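Local coordinates for aminopeptidase C (Lactobacillus rhamnosus, PDB 4K7C), which probably removes amino-terminal residues from peptides as a cysteine aminopeptidase of the papain-like (C1) family, at residues A129-Q141 with S169-R181. Numbering follows the deposited sequence.
Sequences AFLLATPQQDGGQ and SNELNGLLNLKLR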
loop_
_atom_site.group_PDB
_atom_site.type_symbol
_atom_site.label_atom_id
_atom_site.label_comp_id
_atom_site.label_asym_id
_atom_site.label_seq_id
_atom_site.Cartn_x
_atom_site.Cartn_y
_atom_site.Cartn_z
ATOM N N ALA A 129 -14.905 -44.518 -2.212
ATOM C CA ALA A 129 -15.264 -43.075 -2.280
ATOM C C ALA A 129 -14.278 -42.265 -1.471
ATOM O O ALA A 129 -13.905 -41.180 -1.903
ATOM C CB ALA A 129 -16.651 -42.813 -1.767
ATOM N N PHE A 130 -13.854 -42.775 -0.330
ATOM C CA PHE A 130 -12.890 -42.036 0.553
ATOM C C PHE A 130 -11.527 -41.817 -0.097
ATOM O O PHE A 130 -10.960 -40.710 -0.068
ATOM C CB PHE A 130 -12.760 -42.833 1.840
ATOM C CG PHE A 130 -11.849 -42.204 2.831
ATOM C CD1 PHE A 130 -12.299 -41.200 3.633
ATOM C CD2 PHE A 130 -10.534 -42.591 2.893
ATOM C CE1 PHE A 130 -11.457 -40.604 4.531
ATOM C CE2 PHE A 130 -9.684 -42.007 3.807
ATOM C CZ PHE A 130 -10.160 -41.006 4.610
ATOM N N LEU A 131 -11.018 -42.875 -0.708
ATOM C CA LEU A 131 -9.853 -42.799 -1.597
ATOM C C LEU A 131 -9.903 -41.751 -2.687
ATOM O O LEU A 131 -8.951 -40.997 -2.877
ATOM C CB LEU A 131 -9.700 -44.127 -2.337
ATOM C CG LEU A 131 -8.657 -45.070 -1.838
ATOM C CD1 LEU A 131 -8.646 -46.276 -2.798
ATOM C CD2 LEU A 131 -7.268 -44.383 -1.783
ATOM N N LEU A 132 -11.010 -41.732 -3.423
ATOM C CA LEU A 132 -11.120 -40.894 -4.617
ATOM C C LEU A 132 -11.394 -39.449 -4.210
ATOM O O LEU A 132 -11.120 -38.533 -5.014
ATOM C CB LEU A 132 -12.169 -41.390 -5.554
ATOM C CG LEU A 132 -11.829 -42.738 -6.113
ATOM C CD1 LEU A 132 -12.995 -43.312 -6.891
ATOM C CD2 LEU A 132 -10.607 -42.679 -7.025
ATOM N N ALA A 133 -11.976 -39.278 -3.034
ATOM C CA ALA A 133 -12.312 -37.919 -2.574
ATOM C C ALA A 133 -11.027 -37.133 -2.286
ATOM O O ALA A 133 -10.984 -35.940 -2.540
ATOM C CB ALA A 133 -13.234 -37.937 -1.358
ATOM N N THR A 134 -9.973 -37.828 -1.823
ATOM C CA THR A 134 -8.735 -37.181 -1.507
ATOM C C THR A 134 -7.542 -38.022 -1.948
ATOM O O THR A 134 -6.905 -38.693 -1.100
ATOM C CB THR A 134 -8.616 -36.854 -0.019
ATOM O OG1 THR A 134 -9.843 -36.332 0.466
ATOM C CG2 THR A 134 -7.592 -35.837 0.199
ATOM N N PRO A 135 -7.289 -38.088 -3.267
ATOM C CA PRO A 135 -6.225 -39.040 -3.674
ATOM C C PRO A 135 -4.881 -38.865 -2.978
ATOM O O PRO A 135 -4.279 -39.845 -2.521
ATOM C CB PRO A 135 -6.126 -38.805 -5.202
ATOM C CG PRO A 135 -7.445 -38.278 -5.573
ATOM C CD PRO A 135 -7.794 -37.370 -4.441
ATOM N N GLN A 136 -4.417 -37.636 -2.860
ATOM C CA GLN A 136 -3.364 -37.297 -1.955
ATOM C C GLN A 136 -3.626 -35.912 -1.401
ATOM O O GLN A 136 -4.530 -35.227 -1.863
ATOM C CB GLN A 136 -2.025 -37.384 -2.642
ATOM C CG GLN A 136 -1.949 -36.529 -3.906
ATOM C CD GLN A 136 -1.550 -35.086 -3.617
ATOM O OE1 GLN A 136 -0.589 -34.794 -2.875
ATOM N NE2 GLN A 136 -2.282 -34.181 -4.179
ATOM N N GLN A 137 -2.829 -35.496 -0.444
ATOM C CA GLN A 137 -2.889 -34.145 0.068
ATOM C C GLN A 137 -1.553 -33.779 0.672
ATOM O O GLN A 137 -0.661 -34.608 0.800
ATOM C CB GLN A 137 -4.015 -34.051 1.104
ATOM C CG GLN A 137 -3.872 -34.973 2.312
ATOM C CD GLN A 137 -5.068 -34.911 3.262
ATOM O OE1 GLN A 137 -5.274 -33.917 3.889
ATOM N NE2 GLN A 137 -5.833 -36.002 3.370
ATOM N N ASP A 138 -1.421 -32.530 1.068
ATOM C CA ASP A 138 -0.177 -32.040 1.711
ATOM C C ASP A 138 0.118 -32.619 3.060
ATOM O O ASP A 138 1.283 -32.788 3.371
ATOM C CB ASP A 138 -0.129 -30.506 1.824
ATOM C CG ASP A 138 0.044 -29.788 0.481
ATOM O OD1 ASP A 138 0.113 -30.377 -0.629
ATOM O OD2 ASP A 138 0.037 -28.518 0.494
ATOM N N GLY A 139 -0.915 -32.867 3.891
ATOM C CA GLY A 139 -0.708 -33.270 5.237
ATOM C C GLY A 139 -0.197 -34.686 5.491
ATOM O O GLY A 139 -0.299 -35.595 4.631
ATOM N N GLY A 140 0.131 -34.899 6.762
ATOM C CA GLY A 140 0.579 -36.208 7.191
ATOM C C GLY A 140 0.652 -36.391 8.693
ATOM O O GLY A 140 0.028 -35.658 9.486
ATOM N N GLN A 141 1.350 -37.450 9.098
ATOM C CA GLN A 141 1.571 -37.760 10.487
ATOM C C GLN A 141 3.057 -38.123 10.678
ATOM O O GLN A 141 3.777 -38.405 9.696
ATOM C CB GLN A 141 0.612 -38.915 10.901
ATOM C CG GLN A 141 -0.840 -38.680 10.540
ATOM C CD GLN A 141 -1.841 -39.513 11.336
ATOM O OE1 GLN A 141 -1.489 -40.174 12.311
ATOM N NE2 GLN A 141 -3.090 -39.457 10.944
ATOM N N SER A 169 0.817 -24.642 -3.063
ATOM C CA SER A 169 0.647 -25.980 -3.625
ATOM C C SER A 169 -0.698 -26.270 -4.251
ATOM O O SER A 169 -0.928 -27.389 -4.766
ATOM C CB SER A 169 0.880 -27.004 -2.552
ATOM O OG SER A 169 0.047 -26.744 -1.406
ATOM N N ASN A 170 -1.610 -25.298 -4.206
ATOM C CA ASN A 170 -2.976 -25.571 -4.703
ATOM C C ASN A 170 -3.042 -26.113 -6.121
ATOM O O ASN A 170 -3.721 -27.104 -6.379
ATOM C CB ASN A 170 -3.885 -24.352 -4.519
ATOM C CG ASN A 170 -4.277 -24.114 -3.052
ATOM N N GLU A 171 -2.325 -25.507 -7.060
ATOM C CA GLU A 171 -2.375 -25.932 -8.476
ATOM C C GLU A 171 -1.742 -27.353 -8.673
ATOM O O GLU A 171 -2.265 -28.213 -9.423
ATOM C CB GLU A 171 -1.702 -24.912 -9.391
ATOM C CG GLU A 171 -2.259 -23.449 -9.477
ATOM C CD GLU A 171 -1.158 -22.245 -9.785
ATOM O OE1 GLU A 171 -0.269 -22.296 -10.741
ATOM O OE2 GLU A 171 -1.208 -21.157 -9.047
ATOM N N LEU A 172 -0.662 -27.602 -7.954
ATOM C CA LEU A 172 -0.034 -28.924 -7.986
ATOM C C LEU A 172 -1.018 -29.969 -7.437
ATOM O O LEU A 172 -1.174 -31.004 -8.039
ATOM C CB LEU A 172 1.317 -28.924 -7.236
ATOM C CG LEU A 172 1.943 -30.305 -6.906
ATOM C CD1 LEU A 172 2.197 -31.026 -8.212
ATOM C CD2 LEU A 172 3.155 -30.131 -6.052
ATOM N N ASN A 173 -1.648 -29.727 -6.289
ATOM C CA ASN A 173 -2.594 -30.726 -5.777
ATOM C C ASN A 173 -3.751 -30.925 -6.758
ATOM O O ASN A 173 -4.177 -32.075 -6.983
ATOM C CB ASN A 173 -3.147 -30.366 -4.403
ATOM C CG ASN A 173 -2.101 -30.551 -3.347
ATOM O OD1 ASN A 173 -1.441 -31.588 -3.315
ATOM N ND2 ASN A 173 -1.887 -29.556 -2.533
ATOM N N GLY A 174 -4.241 -29.826 -7.356
ATOM C CA GLY A 174 -5.350 -29.963 -8.327
ATOM C C GLY A 174 -4.989 -30.850 -9.503
ATOM O O GLY A 174 -5.727 -31.751 -9.912
ATOM N N LEU A 175 -3.812 -30.629 -10.084
ATOM C CA LEU A 175 -3.391 -31.382 -11.288
ATOM C C LEU A 175 -2.978 -32.793 -10.918
ATOM O O LEU A 175 -3.379 -33.730 -11.605
ATOM C CB LEU A 175 -2.191 -30.689 -11.999
ATOM C CG LEU A 175 -1.680 -31.366 -13.275
ATOM C CD1 LEU A 175 -2.793 -31.408 -14.314
ATOM C CD2 LEU A 175 -0.399 -30.628 -13.756
ATOM N N LEU A 176 -2.367 -32.959 -9.751
ATOM C CA LEU A 176 -1.915 -34.307 -9.409
ATOM C C LEU A 176 -3.162 -35.179 -9.071
ATOM O O LEU A 176 -3.236 -36.351 -9.451
ATOM C CB LEU A 176 -0.884 -34.290 -8.293
ATOM C CG LEU A 176 -0.342 -35.657 -7.835
ATOM C CD1 LEU A 176 0.289 -36.341 -9.028
ATOM C CD2 LEU A 176 0.637 -35.370 -6.734
ATOM N N ASN A 177 -4.117 -34.579 -8.385
ATOM C CA ASN A 177 -5.347 -35.307 -8.037
ATOM C C ASN A 177 -6.083 -35.711 -9.292
ATOM O O ASN A 177 -6.611 -36.823 -9.384
ATOM C CB ASN A 177 -6.192 -34.459 -7.070
ATOM C CG ASN A 177 -5.679 -34.491 -5.692
ATOM O OD1 ASN A 177 -4.795 -35.299 -5.317
ATOM N ND2 ASN A 177 -6.191 -33.608 -4.878
ATOM N N LEU A 178 -6.073 -34.832 -10.293
ATOM C CA LEU A 178 -6.764 -35.123 -11.551
ATOM C C LEU A 178 -6.091 -36.312 -12.216
ATOM O O LEU A 178 -6.716 -37.324 -12.607
ATOM C CB LEU A 178 -6.721 -33.928 -12.427
ATOM C CG LEU A 178 -6.973 -34.110 -13.925
ATOM C CD1 LEU A 178 -8.294 -34.808 -14.213
ATOM C CD2 LEU A 178 -6.871 -32.813 -14.710
ATOM N N LYS A 179 -4.761 -36.230 -12.237
ATOM C CA LYS A 179 -3.924 -37.311 -12.832
ATOM C C LYS A 179 -4.203 -38.673 -12.118
ATOM O O LYS A 179 -4.429 -39.724 -12.780
ATOM C CB LYS A 179 -2.429 -36.938 -12.745
ATOM C CG LYS A 179 -1.470 -38.010 -13.251
ATOM C CD LYS A 179 -1.683 -38.405 -14.687
ATOM C CE LYS A 179 -0.472 -39.086 -15.319
ATOM N NZ LYS A 179 0.000 -40.184 -14.532
ATOM N N LEU A 180 -4.190 -38.676 -10.797
ATOM C CA LEU A 180 -4.369 -39.887 -10.036
ATOM C C LEU A 180 -5.735 -40.463 -10.236
ATOM O O LEU A 180 -5.877 -41.691 -10.468
ATOM C CB LEU A 180 -4.107 -39.697 -8.572
ATOM C CG LEU A 180 -2.719 -39.277 -8.161
ATOM C CD1 LEU A 180 -2.685 -38.940 -6.685
ATOM C CD2 LEU A 180 -1.672 -40.358 -8.555
ATOM N N ARG A 181 -6.736 -39.590 -10.288
ATOM C CA ARG A 181 -8.115 -40.078 -10.582
ATOM C C ARG A 181 -8.288 -40.695 -11.973
ATOM O O ARG A 181 -8.940 -41.744 -12.157
ATOM C CB ARG A 181 -9.126 -38.927 -10.326
ATOM C CG ARG A 181 -9.364 -38.600 -8.893
ATOM C CD ARG A 181 -10.310 -37.407 -8.790
ATOM N NE ARG A 181 -10.507 -37.035 -7.396
ATOM C CZ ARG A 181 -10.346 -35.837 -6.851
ATOM N NH1 ARG A 181 -9.926 -34.773 -7.551
ATOM N NH2 ARG A 181 -10.696 -35.711 -5.583
HETATM O O HOH W 1 -5.906 -32.968 -2.031
#
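With CG lodged between its backbone N and carbonyl carbon (chi1 55°) and the chain bent at chi2, Gln136 folds its carboxamide against helix 170-192, where Asn173 and Asn177, one turn apart, both turn CG to the side of the backbone N. Gln136 NE2 thereby donates twice, its two partners close to its amide plane: to Asn173 OD1 at 2.9 Å, the two amide planes 25° apart, and to Asn177 OD1 at 3.0 Å, approaching from above that carbonyl's plane. Lys104 binds Gln136 OE1, and a water links Gln136 O to Asn177 ND2. A leucine here would probably leave both asparagine oxygens without this shared donor and Lys104 without one of its acceptors.

One step along, Asn173 ND2 reaches Asp138 OD1 (2.9 Å) from above the carboxylate plane, while Ser169 OG donates to the syn lone pair of Asp138 OD2 at 2.6 Å. Lys104 also bridges to OD1 and Gly68 N binds OD2, giving each oxygen of this buried carboxylate two partners. Asp138 O takes Trp71 NE1, tying this chain to the start of helix 70-87, which, as in C1 peptidases, probably carries the nucleophilic cysteine.

At the other end Arg181, extended from CG to NE, grips Leu132 O side-on through NE and NH2, both at 2.9 Å and with the oxygen in the guanidinium plane. Pro135 lies over one guanidinium face, CG 3.6 Å above it and offset toward the rim, and its CB packs on Leu180 CD1 at 3.7 Å. Polar side chains of 169-181 thus hold both the last turn of helix 126-133, at Leu132 O, and the irregular chain after it. Helix 96-117 backs the junction through Phe111, helix 197-219 meets Leu180, and Glu359 of a second subunit pairs with Arg181 NH1.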